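Local coordinates for protein elongation factor G homolog (Thermus thermophilus, PDB 1WDT) that binds GTP and a magnesium ion and probably acts as a translational GTPase of the elongation factor G family during protein synthesis, at residues 396-401 with 445-450; 452-457 with 617-622; 505-510 with 542-547; 514-519 with 554-559. One frame throughout, in Å; residues are numbered along the deposited sequence.

Interaction 1 (396-401 with 445-450); sequences ARLGEA and VEVEFS
Arg397 meets Val445 through the base of its side chain and its backbone: CB lies 3.7 Å from Val445 CG2, and that same methyl touches the carbonyl O of Arg397.

Leu398, the next residue, reaches further along the opposing chain. With CG anti to the backbone N (chi1 -171°), it carries CD2 to the methyls of two valines, 3.9 Å from Val445 CG1 and 3.7 Å from Val447 CG1, crossing both side chains at about a right angle. The contact belongs to the ferredoxin-like fold of domain III, in which helices 392-408 and 430-442 pack on one antiparallel sheet; here helix 392-408 settles against the entry to strand 447-450, an outermost strand that pairs with strand 383-389.

A turn after Arg397, Ala401 brings its CB to 3.5 Å from Val445 CG2, the closest approach between the two segments. The two branches of Val445 thus divide the work, CG1 serving Leu398 while CG2 fits between Arg397 and Ala401. An alanine in place of Val445 would lose both branches, which is likely to open a gap beneath the helix and leave Leu398 with Val447 alone of the two valines it now touches. Leu440 of helix 430-442 also touches Ala401 and Val447, bringing the second helix into the same apolar core.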
loop_
_atom_site.group_PDB
_atom_site.type_symbol
_atom_site.label_atom_id
_atom_site.label_comp_id
_atom_site.label_asym_id
_atom_site.label_seq_id
_atom_site.Cartn_x
_atom_site.Cartn_y
_atom_site.Cartn_z
ATOM N N ALA A 396 -18.908 17.786 -13.051
ATOM C CA ALA A 396 -20.168 17.432 -12.407
ATOM C C ALA A 396 -20.234 15.974 -11.964
ATOM O O ALA A 396 -20.775 15.662 -10.903
ATOM C CB ALA A 396 -21.328 17.740 -13.345
ATOM N N ARG A 397 -19.676 15.089 -12.781
ATOM C CA ARG A 397 -19.688 13.658 -12.505
ATOM C C ARG A 397 -18.473 13.194 -11.707
ATOM O O ARG A 397 -18.406 12.045 -11.279
ATOM C CB ARG A 397 -19.751 12.894 -13.828
ATOM C CG ARG A 397 -20.909 13.320 -14.713
ATOM C CD ARG A 397 -20.734 12.854 -16.144
ATOM N NE ARG A 397 -20.719 11.403 -16.261
ATOM C CZ ARG A 397 -20.686 10.753 -17.420
ATOM N NH1 ARG A 397 -20.667 11.429 -18.559
ATOM N NH2 ARG A 397 -20.674 9.428 -17.441
ATOM N N LEU A 398 -17.525 14.099 -11.499
ATOM C CA LEU A 398 -16.293 13.782 -10.792
ATOM C C LEU A 398 -16.504 13.391 -9.329
ATOM O O LEU A 398 -15.726 12.616 -8.764
ATOM C CB LEU A 398 -15.339 14.972 -10.907
ATOM C CG LEU A 398 -13.881 14.878 -10.449
ATOM C CD1 LEU A 398 -13.794 15.181 -8.978
ATOM C CD2 LEU A 398 -13.309 13.511 -10.786
ATOM N N GLY A 399 -17.562 13.918 -8.721
ATOM C CA GLY A 399 -17.840 13.604 -7.331
ATOM C C GLY A 399 -18.183 12.140 -7.122
ATOM O O GLY A 399 -17.612 11.478 -6.258
ATOM N N GLU A 400 -19.113 11.638 -7.924
ATOM C CA GLU A 400 -19.546 10.255 -7.837
ATOM C C GLU A 400 -18.471 9.295 -8.337
ATOM O O GLU A 400 -18.338 8.178 -7.831
ATOM C CB GLU A 400 -20.827 10.064 -8.649
ATOM C CG GLU A 400 -21.341 8.635 -8.668
ATOM C CD GLU A 400 -21.742 8.137 -7.291
ATOM O OE1 GLU A 400 -22.118 6.953 -7.180
ATOM O OE2 GLU A 400 -21.686 8.921 -6.320
ATOM N N ALA A 401 -17.710 9.730 -9.336
ATOM C CA ALA A 401 -16.652 8.902 -9.901
ATOM C C ALA A 401 -15.560 8.655 -8.864
ATOM O O ALA A 401 -15.041 7.548 -8.759
ATOM C CB ALA A 401 -16.062 9.574 -11.154
ATOM N N VAL A 445 -15.458 9.682 -16.550
ATOM C CA VAL A 445 -14.919 10.990 -16.222
ATOM C C VAL A 445 -13.467 11.196 -16.658
ATOM O O VAL A 445 -12.600 10.353 -16.419
ATOM C CB VAL A 445 -15.032 11.257 -14.705
ATOM C CG1 VAL A 445 -14.495 12.643 -14.370
ATOM C CG2 VAL A 445 -16.487 11.128 -14.272
ATOM N N GLU A 446 -13.221 12.333 -17.302
ATOM C CA GLU A 446 -11.890 12.713 -17.770
ATOM C C GLU A 446 -11.291 13.706 -16.795
ATOM O O GLU A 446 -11.907 14.727 -16.474
ATOM C CB GLU A 446 -11.964 13.386 -19.137
ATOM C CG GLU A 446 -12.126 12.461 -20.317
ATOM C CD GLU A 446 -12.156 13.241 -21.618
ATOM O OE1 GLU A 446 -13.200 13.857 -21.917
ATOM O OE2 GLU A 446 -11.129 13.255 -22.328
ATOM N N VAL A 447 -10.082 13.421 -16.336
ATOM C CA VAL A 447 -9.423 14.309 -15.399
ATOM C C VAL A 447 -8.001 14.459 -15.886
ATOM O O VAL A 447 -7.558 13.707 -16.747
ATOM C CB VAL A 447 -9.417 13.717 -13.958
ATOM C CG1 VAL A 447 -10.829 13.279 -13.566
ATOM C CG2 VAL A 447 -8.463 12.526 -13.875
ATOM N N GLU A 448 -7.296 15.441 -15.347
ATOM C CA GLU A 448 -5.910 15.660 -15.714
ATOM C C GLU A 448 -5.173 15.986 -14.426
ATOM O O GLU A 448 -5.749 16.560 -13.499
ATOM C CB GLU A 448 -5.792 16.811 -16.721
ATOM C CG GLU A 448 -6.162 18.173 -16.173
ATOM C CD GLU A 448 -6.200 19.243 -17.250
ATOM O OE1 GLU A 448 -7.180 19.271 -18.028
ATOM O OE2 GLU A 448 -5.246 20.048 -17.323
ATOM N N PHE A 449 -3.909 15.589 -14.352
ATOM C CA PHE A 449 -3.120 15.862 -13.169
ATOM C C PHE A 449 -2.160 17.000 -13.451
ATOM O O PHE A 449 -1.866 17.311 -14.606
ATOM C CB PHE A 449 -2.322 14.622 -12.739
ATOM C CG PHE A 449 -3.167 13.400 -12.498
ATOM C CD1 PHE A 449 -4.432 13.508 -11.922
ATOM C CD2 PHE A 449 -2.686 12.134 -12.826
ATOM C CE1 PHE A 449 -5.209 12.371 -11.676
ATOM C CE2 PHE A 449 -3.450 10.992 -12.583
ATOM C CZ PHE A 449 -4.716 11.111 -12.007
ATOM N N SER A 450 -1.692 17.624 -12.378
ATOM C CA SER A 450 -0.736 18.714 -12.458
ATOM C C SER A 450 0.010 18.699 -11.138
ATOM O O SER A 450 -0.495 18.177 -10.144
ATOM C CB SER A 450 -1.445 20.060 -12.657
ATOM O OG SER A 450 -2.332 20.352 -11.594
#

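Interaction 2 (452-457 with 617-622)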
loop_
_atom_site.group_PDB
_atom_site.type_symbol
_atom_site.label_atom_id
_atom_site.label_comp_id
_atom_site.label_asym_id
_atom_site.label_seq_id
_atom_site.Cartn_x
_atom_site.Cartn_y
_atom_site.Cartn_z
ATOM N N PRO A 452 1.137 19.827 -7.683
ATOM C CA PRO A 452 0.455 20.658 -6.688
ATOM C C PRO A 452 1.143 22.005 -6.496
ATOM O O PRO A 452 2.370 22.088 -6.541
ATOM C CB PRO A 452 0.530 19.809 -5.417
ATOM C CG PRO A 452 0.579 18.408 -5.936
ATOM C CD PRO A 452 1.537 18.535 -7.097
ATOM N N LYS A 453 0.355 23.056 -6.288
ATOM C CA LYS A 453 0.913 24.384 -6.047
ATOM C C LYS A 453 1.639 24.300 -4.706
ATOM O O LYS A 453 1.152 23.646 -3.780
ATOM C CB LYS A 453 -0.196 25.435 -5.945
ATOM C CG LYS A 453 -1.068 25.589 -7.178
ATOM C CD LYS A 453 -2.125 26.661 -6.943
ATOM C CE LYS A 453 -3.068 26.805 -8.129
ATOM N NZ LYS A 453 -4.160 27.785 -7.849
ATOM N N VAL A 454 2.797 24.945 -4.597
ATOM C CA VAL A 454 3.549 24.916 -3.349
ATOM C C VAL A 454 2.895 25.833 -2.316
ATOM O O VAL A 454 2.509 26.961 -2.628
ATOM C CB VAL A 454 5.012 25.363 -3.557
ATOM C CG1 VAL A 454 5.737 25.398 -2.219
ATOM C CG2 VAL A 454 5.719 24.410 -4.516
ATOM N N PRO A 455 2.742 25.348 -1.072
ATOM C CA PRO A 455 2.126 26.152 -0.014
ATOM C C PRO A 455 3.131 27.113 0.621
ATOM O O PRO A 455 3.637 26.868 1.717
ATOM C CB PRO A 455 1.623 25.095 0.960
ATOM C CG PRO A 455 2.696 24.060 0.877
ATOM C CD PRO A 455 2.964 23.963 -0.613
ATOM N N TYR A 456 3.425 28.198 -0.090
ATOM C CA TYR A 456 4.357 29.213 0.391
ATOM C C TYR A 456 3.716 29.974 1.549
ATOM O O TYR A 456 2.490 30.035 1.664
ATOM C CB TYR A 456 4.706 30.200 -0.736
ATOM C CG TYR A 456 5.583 29.631 -1.837
ATOM C CD1 TYR A 456 6.907 29.271 -1.583
ATOM C CD2 TYR A 456 5.089 29.459 -3.132
ATOM C CE1 TYR A 456 7.722 28.753 -2.594
ATOM C CE2 TYR A 456 5.894 28.941 -4.151
ATOM C CZ TYR A 456 7.210 28.593 -3.873
ATOM O OH TYR A 456 8.016 28.091 -4.873
ATOM N N ARG A 457 4.549 30.543 2.409
ATOM C CA ARG A 457 4.060 31.315 3.543
ATOM C C ARG A 457 4.838 32.610 3.694
ATOM O O ARG A 457 5.865 32.810 3.038
ATOM C CB ARG A 457 4.162 30.503 4.834
ATOM C CG ARG A 457 3.087 29.448 4.975
ATOM C CD ARG A 457 3.230 28.713 6.285
ATOM N NE ARG A 457 2.197 27.700 6.462
ATOM C CZ ARG A 457 2.117 26.901 7.521
ATOM N NH1 ARG A 457 3.011 27.001 8.496
ATOM N NH2 ARG A 457 1.144 25.999 7.604
ATOM N N VAL A 617 15.980 19.180 1.585
ATOM C CA VAL A 617 15.742 19.893 0.332
ATOM C C VAL A 617 14.371 20.565 0.294
ATOM O O VAL A 617 13.427 20.104 0.933
ATOM C CB VAL A 617 15.859 18.905 -0.863
ATOM C CG1 VAL A 617 15.005 17.674 -0.593
ATOM C CG2 VAL A 617 15.429 19.569 -2.167
ATOM N N PRO A 618 14.251 21.678 -0.450
ATOM C CA PRO A 618 12.987 22.413 -0.572
ATOM C C PRO A 618 11.882 21.554 -1.181
ATOM O O PRO A 618 12.161 20.603 -1.908
ATOM C CB PRO A 618 13.356 23.580 -1.483
ATOM C CG PRO A 618 14.774 23.834 -1.134
ATOM C CD PRO A 618 15.351 22.442 -1.066
ATOM N N LEU A 619 10.633 21.899 -0.888
ATOM C CA LEU A 619 9.489 21.166 -1.418
ATOM C C LEU A 619 9.240 21.540 -2.872
ATOM O O LEU A 619 8.783 20.719 -3.665
ATOM C CB LEU A 619 8.226 21.477 -0.609
ATOM C CG LEU A 619 6.937 20.878 -1.183
ATOM C CD1 LEU A 619 7.000 19.360 -1.062
ATOM C CD2 LEU A 619 5.719 21.422 -0.449
ATOM N N ALA A 620 9.538 22.786 -3.219
ATOM C CA ALA A 620 9.329 23.262 -4.578
ATOM C C ALA A 620 10.284 22.612 -5.574
ATOM O O ALA A 620 10.130 22.780 -6.785
ATOM C CB ALA A 620 9.483 24.777 -4.625
ATOM N N GLU A 621 11.257 21.863 -5.061
ATOM C CA GLU A 621 12.255 21.208 -5.907
ATOM C C GLU A 621 12.122 19.685 -6.000
ATOM O O GLU A 621 12.870 19.044 -6.737
ATOM C CB GLU A 621 13.664 21.545 -5.401
ATOM C CG GLU A 621 13.955 23.033 -5.278
ATOM C CD GLU A 621 13.897 23.752 -6.611
ATOM O OE1 GLU A 621 14.692 23.401 -7.508
ATOM O OE2 GLU A 621 13.059 24.668 -6.762
ATOM N N VAL A 622 11.180 19.105 -5.264
ATOM C CA VAL A 622 11.015 17.655 -5.284
ATOM C C VAL A 622 9.573 17.174 -5.446
ATOM O O VAL A 622 9.223 16.084 -4.992
ATOM C CB VAL A 622 11.591 17.022 -4.000
ATOM C CG1 VAL A 622 13.090 17.277 -3.921
ATOM C CG2 VAL A 622 10.890 17.595 -2.779
#
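The carbonyl O of Pro455 is hydrogen-bonded to the hydroxyl of Tyr646 on strand 641-648, while CD of the same proline ring rests 3.8 Å from Leu619 CD2. One residue therefore joins a polar tie to an apolar touch. The leucine meets the ring at about a right angle, its CG anti to the backbone N (chi1 173°), and the same CD2 reaches Val454 CG1 more loosely.

Val454 spreads its two methyls over different surfaces. CG2 lies 3.8 Å from Ala620 CB, whereas CG1 sits over the centre of the Tyr456 ring, 3.8 Å above its plane. With CG anti to the carbonyl carbon (chi1 -71°), the ring lies against the valine and its phenol end reaches Ala620, whose CB stands 3.6 Å from Tyr456 OH. The alanine methyl is thus touched by a valine branch and by a hydroxyl oxygen; no hydrogen bond passes between the two segments, and the hold is one of shape.

The surroundings belong largely to the sheet that carries strand 611-618. Strand 569-582 offers Pro574 to Val454 and Tyr576 to Leu619, and the backbone of Leu619 is hydrogen-bonded to that of Pro574.

Within 452-457 the chain bends sharply, with a weak bond of 3.0 Å from Tyr456 N to Val454 O. Pro455 is the centre of an inverse gamma turn in the linker between strand 447-450 of domain III and strand 457-460, and this linker packs on the C-terminal domain.

Interaction 3 (505-510 with 542-547); sequences PSKYQE and YHEVDS
Pro505 lays the edge of its ring over one face of Tyr542: CD stands 3.5 Å from the ring centroid and 19° off the normal, a CH-pi contact. It forms in the S5-like fold of domain IV, where the approach to helix 509-520 meets the loop joining strand 533-541 to helix 549-564. CG of the proline follows CD across the same ring, 3.6 Å from Tyr542 CZ. Tyr542 takes up this pose with CG placed between its backbone N and carbonyl carbon (chi1 77°).

Tyr508 approaches the same ring from another direction, presenting an edge, CE2, at 4.4 Å from Tyr542 CD2. Its phenol end goes on to the far part of the loop, where OH lies 3.6 Å from Ser547 CB. A glycine replacing Tyr542 would probably leave the proline ring without the aromatic face it rests on and would take one aromatic neighbour from the edge of Tyr508.

Around these rings, Lys507 passes CG over a face of the Tyr508 ring and extends beyond CG to bring NZ within 4.1 Å of Glu544 OE2. This is a distant attraction rather than a salt bridge, and the glutamate is poorly ordered. Phe552 of helix 549-564 meets the Tyr508 ring and also touches Tyr542 and Ser547.

Ser547 is one of the residues that hold the loop in shape. Its OG is hydrogen-bonded to Tyr480 O and also accepts the N-H of His543, a nearly straight bond of 3.0 Å from His543 N to Ser547 OG, with 169° at the hydrogen.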
loop_
_atom_site.group_PDB
_atom_site.type_symbol
_atom_site.label_atom_id
_atom_site.label_comp_id
_atom_site.label_asym_id
_atom_site.label_seq_id
_atom_site.Cartn_x
_atom_site.Cartn_y
_atom_site.Cartn_z
ATOM N N PRO A 505 -12.323 45.247 27.556
ATOM C CA PRO A 505 -12.732 44.102 28.382
ATOM C C PRO A 505 -12.135 42.789 27.882
ATOM O O PRO A 505 -11.968 42.596 26.679
ATOM C CB PRO A 505 -14.258 44.122 28.268
ATOM C CG PRO A 505 -14.563 45.576 28.077
ATOM C CD PRO A 505 -13.499 45.996 27.083
ATOM N N SER A 506 -11.827 41.884 28.807
ATOM C CA SER A 506 -11.237 40.596 28.451
ATOM C C SER A 506 -12.143 39.722 27.587
ATOM O O SER A 506 -11.670 38.782 26.943
ATOM C CB SER A 506 -10.838 39.827 29.718
ATOM O OG SER A 506 -11.961 39.608 30.553
ATOM N N LYS A 507 -13.438 40.031 27.560
ATOM C CA LYS A 507 -14.392 39.254 26.765
ATOM C C LYS A 507 -14.193 39.411 25.255
ATOM O O LYS A 507 -14.700 38.611 24.473
ATOM C CB LYS A 507 -15.832 39.645 27.126
ATOM C CG LYS A 507 -16.188 41.081 26.779
ATOM C CD LYS A 507 -17.620 41.421 27.161
ATOM C CE LYS A 507 -17.958 42.854 26.776
ATOM N NZ LYS A 507 -19.354 43.220 27.128
ATOM N N TYR A 508 -13.457 40.441 24.846
ATOM C CA TYR A 508 -13.205 40.677 23.426
ATOM C C TYR A 508 -11.879 40.088 22.976
ATOM O O TYR A 508 -11.472 40.266 21.831
ATOM C CB TYR A 508 -13.214 42.175 23.120
ATOM C CG TYR A 508 -14.579 42.819 23.244
ATOM C CD1 TYR A 508 -15.673 42.315 22.541
ATOM C CD2 TYR A 508 -14.770 43.953 24.032
ATOM C CE1 TYR A 508 -16.921 42.925 22.618
ATOM C CE2 TYR A 508 -16.016 44.571 24.114
ATOM C CZ TYR A 508 -17.084 44.051 23.402
ATOM O OH TYR A 508 -18.311 44.668 23.452
ATOM N N GLN A 509 -11.214 39.381 23.884
ATOM C CA GLN A 509 -9.925 38.768 23.596
ATOM C C GLN A 509 -10.045 37.718 22.493
ATOM O O GLN A 509 -9.223 37.677 21.581
ATOM C CB GLN A 509 -9.352 38.135 24.871
ATOM C CG GLN A 509 -7.887 37.770 24.769
ATOM C CD GLN A 509 -7.334 37.198 26.058
ATOM O OE1 GLN A 509 -7.520 37.767 27.134
ATOM N NE2 GLN A 509 -6.640 36.070 25.954
ATOM N N GLU A 510 -11.067 36.871 22.577
ATOM C CA GLU A 510 -11.270 35.837 21.565
ATOM C C GLU A 510 -11.519 36.463 20.185
ATOM O O GLU A 510 -10.913 36.054 19.193
ATOM C CB GLU A 510 -12.453 34.943 21.942
ATOM C CG GLU A 510 -12.659 33.779 20.988
ATOM C CD GLU A 510 -13.965 33.044 21.229
ATOM O OE1 GLU A 510 -14.203 32.611 22.376
ATOM O OE2 GLU A 510 -14.751 32.898 20.267
ATOM N N TYR A 542 -13.057 50.832 23.924
ATOM C CA TYR A 542 -14.333 50.318 23.463
ATOM C C TYR A 542 -15.424 51.230 23.995
ATOM O O TYR A 542 -15.166 52.121 24.802
ATOM C CB TYR A 542 -14.569 48.899 23.987
ATOM C CG TYR A 542 -14.988 48.875 25.436
ATOM C CD1 TYR A 542 -14.083 49.208 26.438
ATOM C CD2 TYR A 542 -16.308 48.593 25.800
ATOM C CE1 TYR A 542 -14.473 49.268 27.766
ATOM C CE2 TYR A 542 -16.715 48.654 27.135
ATOM C CZ TYR A 542 -15.785 48.999 28.112
ATOM O OH TYR A 542 -16.156 49.114 29.430
ATOM N N HIS A 543 -16.643 50.992 23.532
ATOM C CA HIS A 543 -17.807 51.750 23.962
ATOM C C HIS A 543 -18.815 50.698 24.388
ATOM O O HIS A 543 -19.102 49.770 23.635
ATOM C CB HIS A 543 -18.366 52.582 22.808
ATOM C CG HIS A 543 -17.481 53.719 22.397
ATOM N ND1 HIS A 543 -17.480 54.236 21.120
ATOM C CD2 HIS A 543 -16.581 54.446 23.099
ATOM C CE1 HIS A 543 -16.615 55.234 21.052
ATOM N NE2 HIS A 543 -16.057 55.382 22.238
ATOM N N GLU A 544 -19.333 50.828 25.601
ATOM C CA GLU A 544 -20.301 49.867 26.112
ATOM C C GLU A 544 -21.523 49.774 25.208
ATOM O O GLU A 544 -22.230 48.767 25.205
ATOM C CB GLU A 544 -20.750 50.265 27.517
ATOM C CG GLU A 544 -21.542 49.184 28.221
ATOM C CD GLU A 544 -20.736 47.912 28.402
ATOM O OE1 GLU A 544 -19.700 47.958 29.101
ATOM O OE2 GLU A 544 -21.131 46.865 27.842
ATOM N N VAL A 545 -21.760 50.827 24.437
ATOM C CA VAL A 545 -22.911 50.877 23.550
ATOM C C VAL A 545 -22.696 50.257 22.166
ATOM O O VAL A 545 -23.444 49.371 21.759
ATOM C CB VAL A 545 -23.383 52.338 23.364
ATOM C CG1 VAL A 545 -24.687 52.374 22.575
ATOM C CG2 VAL A 545 -23.556 53.002 24.719
ATOM N N ASP A 546 -21.666 50.707 21.455
ATOM C CA ASP A 546 -21.415 50.218 20.104
ATOM C C ASP A 546 -20.384 49.112 19.874
ATOM O O ASP A 546 -20.272 48.613 18.757
ATOM C CB ASP A 546 -21.065 51.400 19.199
ATOM C CG ASP A 546 -22.147 52.455 19.181
ATOM O OD1 ASP A 546 -23.334 52.089 19.051
ATOM O OD2 ASP A 546 -21.810 53.652 19.292
ATOM N N SER A 547 -19.630 48.723 20.895
ATOM C CA SER A 547 -18.624 47.682 20.702
ATOM C C SER A 547 -19.214 46.277 20.648
ATOM O O SER A 547 -20.157 45.958 21.374
ATOM C CB SER A 547 -17.555 47.755 21.803
ATOM O OG SER A 547 -16.633 48.804 21.551
#

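Interaction 4 (514-519 with 554-559)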
loop_
_atom_site.group_PDB
_atom_site.type_symbol
_atom_site.label_atom_id
_atom_site.label_comp_id
_atom_site.label_asym_id
_atom_site.label_seq_id
_atom_site.Cartn_x
_atom_site.Cartn_y
_atom_site.Cartn_z
ATOM N N GLU A 514 -9.263 36.224 16.767
ATOM C CA GLU A 514 -9.851 35.672 15.549
ATOM C C GLU A 514 -9.581 36.637 14.398
ATOM O O GLU A 514 -9.283 36.215 13.282
ATOM C CB GLU A 514 -11.362 35.456 15.713
ATOM C CG GLU A 514 -11.733 34.569 16.898
ATOM C CD GLU A 514 -13.187 34.110 16.881
ATOM O OE1 GLU A 514 -14.081 34.930 16.571
ATOM O OE2 GLU A 514 -13.435 32.925 17.194
ATOM N N GLY A 515 -9.679 37.935 14.677
ATOM C CA GLY A 515 -9.421 38.927 13.653
ATOM C C GLY A 515 -7.973 38.893 13.187
ATOM O O GLY A 515 -7.689 39.056 12.004
ATOM N N ILE A 516 -7.050 38.695 14.121
ATOM C CA ILE A 516 -5.636 38.625 13.773
ATOM C C ILE A 516 -5.396 37.398 12.902
ATOM O O ILE A 516 -4.702 37.471 11.892
ATOM C CB ILE A 516 -4.732 38.489 15.022
ATOM C CG1 ILE A 516 -4.811 39.751 15.894
ATOM C CG2 ILE A 516 -3.305 38.178 14.588
ATOM C CD1 ILE A 516 -4.290 41.011 15.242
ATOM N N LYS A 517 -5.971 36.269 13.303
ATOM C CA LYS A 517 -5.804 35.030 12.553
ATOM C C LYS A 517 -6.387 35.092 11.145
ATOM O O LYS A 517 -5.779 34.590 10.203
ATOM C CB LYS A 517 -6.419 33.861 13.322
ATOM C CG LYS A 517 -5.652 33.485 14.579
ATOM C CD LYS A 517 -6.202 32.209 15.190
ATOM C CE LYS A 517 -5.421 31.804 16.428
ATOM N NZ LYS A 517 -5.948 30.549 17.031
ATOM N N GLU A 518 -7.559 35.704 10.998
ATOM C CA GLU A 518 -8.184 35.824 9.684
ATOM C C GLU A 518 -7.279 36.619 8.742
ATOM O O GLU A 518 -6.996 36.186 7.623
ATOM C CB GLU A 518 -9.547 36.516 9.791
ATOM C CG GLU A 518 -10.535 35.813 10.710
ATOM C CD GLU A 518 -11.949 36.346 10.556
ATOM O OE1 GLU A 518 -12.508 36.196 9.450
ATOM O OE2 GLU A 518 -12.500 36.916 11.529
ATOM N N ALA A 519 -6.818 37.777 9.199
ATOM C CA ALA A 519 -5.947 38.613 8.385
ATOM C C ALA A 519 -4.653 37.879 8.041
ATOM O O ALA A 519 -4.086 38.083 6.967
ATOM C CB ALA A 519 -5.630 39.913 9.122
ATOM N N ILE A 554 -12.903 43.026 13.154
ATOM C CA ILE A 554 -12.577 43.915 12.047
ATOM C C ILE A 554 -11.441 44.858 12.412
ATOM O O ILE A 554 -10.523 45.083 11.618
ATOM C CB ILE A 554 -13.806 44.753 11.637
ATOM C CG1 ILE A 554 -14.874 43.838 11.031
ATOM C CG2 ILE A 554 -13.391 45.845 10.664
ATOM C CD1 ILE A 554 -16.155 44.550 10.649
ATOM N N ALA A 555 -11.509 45.420 13.616
ATOM C CA ALA A 555 -10.472 46.331 14.075
ATOM C C ALA A 555 -9.142 45.588 14.155
ATOM O O ALA A 555 -8.110 46.086 13.703
ATOM C CB ALA A 555 -10.845 46.895 15.433
ATOM N N ALA A 556 -9.168 44.386 14.721
ATOM C CA ALA A 556 -7.949 43.590 14.846
ATOM C C ALA A 556 -7.373 43.276 13.460
ATOM O O ALA A 556 -6.170 43.397 13.232
ATOM C CB ALA A 556 -8.245 42.295 15.601
ATOM N N SER A 557 -8.233 42.867 12.536
ATOM C CA SER A 557 -7.775 42.558 11.188
ATOM C C SER A 557 -7.161 43.789 10.525
ATOM O O SER A 557 -6.070 43.713 9.956
ATOM C CB SER A 557 -8.935 42.027 10.350
ATOM O OG SER A 557 -10.094 42.820 10.538
ATOM N N LEU A 558 -7.858 44.920 10.607
ATOM C CA LEU A 558 -7.373 46.171 10.024
ATOM C C LEU A 558 -5.992 46.519 10.531
ATOM O O LEU A 558 -5.162 47.037 9.783
ATOM C CB LEU A 558 -8.320 47.324 10.357
ATOM C CG LEU A 558 -9.608 47.430 9.545
ATOM C CD1 LEU A 558 -10.480 48.541 10.109
ATOM C CD2 LEU A 558 -9.257 47.701 8.090
ATOM N N ALA A 559 -5.748 46.235 11.808
ATOM C CA ALA A 559 -4.459 46.532 12.425
ATOM C C ALA A 559 -3.355 45.592 11.953
ATOM O O ALA A 559 -2.215 46.017 11.745
ATOM C CB ALA A 559 -4.579 46.472 13.949
#
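Gly515 and Ser557 bring two helices of domain IV together backbone to backbone. The segments 514-519 and 554-559 run in broadly the same direction, crossing at -44° with their axes only 7.2 Å apart, and a glycine at the crossing makes that closeness possible. A CB at Gly515 would fall 2.9 Å from Ala556 CB, a clash; as it is, that methyl stands 4.1 Å from Gly515 CA.

Backbone oxygens supply a second kind of contact. Gly515 O faces Ser557 CA at 3.6 Å in a CA-H...O contact, bent at the hydrogen to 121°, while the same oxygen also accepts the regular helical bond from Ala519 N. In the other direction, Ser557 O lies 3.9 Å from Ala519 CB, and Ala556 O is touched by Ile516 CD1 at 3.6 Å.

The apolar contact lies beside this crossing. Ile516 leaves its helix pointing away from the partner, but with CG1 anti to the carbonyl carbon (chi1 -65°) and a second bend at chi2, CD1 comes to 4.2 Å from Ala556 CB. Phe560 of helix 549-564 touches both Ile516 and Ala519.

Ser557 OG turns back to the carbonyl oxygens of its own helix, Gln553 O and Ile554 O both being within reach of its one proton. Since no hydrogen bond crosses, the close approach probably rests on small residues and van der Waals fit, with the weak CA-H...O contact added.

Following the chain from the N terminus, interaction 1 comes first and closes a short loop within domain III, tying helix 392-408 to the start of strand 447-450. Almost at once 452-457 opens interaction 2, whose long loop returns only at 617-622 and joins the exit from domain III to the C-terminal domain. Interactions 3 and 4 both fall inside that span. They cross, since 505-510, 514-519, 542-547 and 554-559 alternate, and both use helix 509-520: interaction 3 fixes its approach to a loop, interaction 4 its body to helix 549-564. Their centres are about 15 Å apart, while the centres of interactions 1 and 3 lie about 48 Å apart.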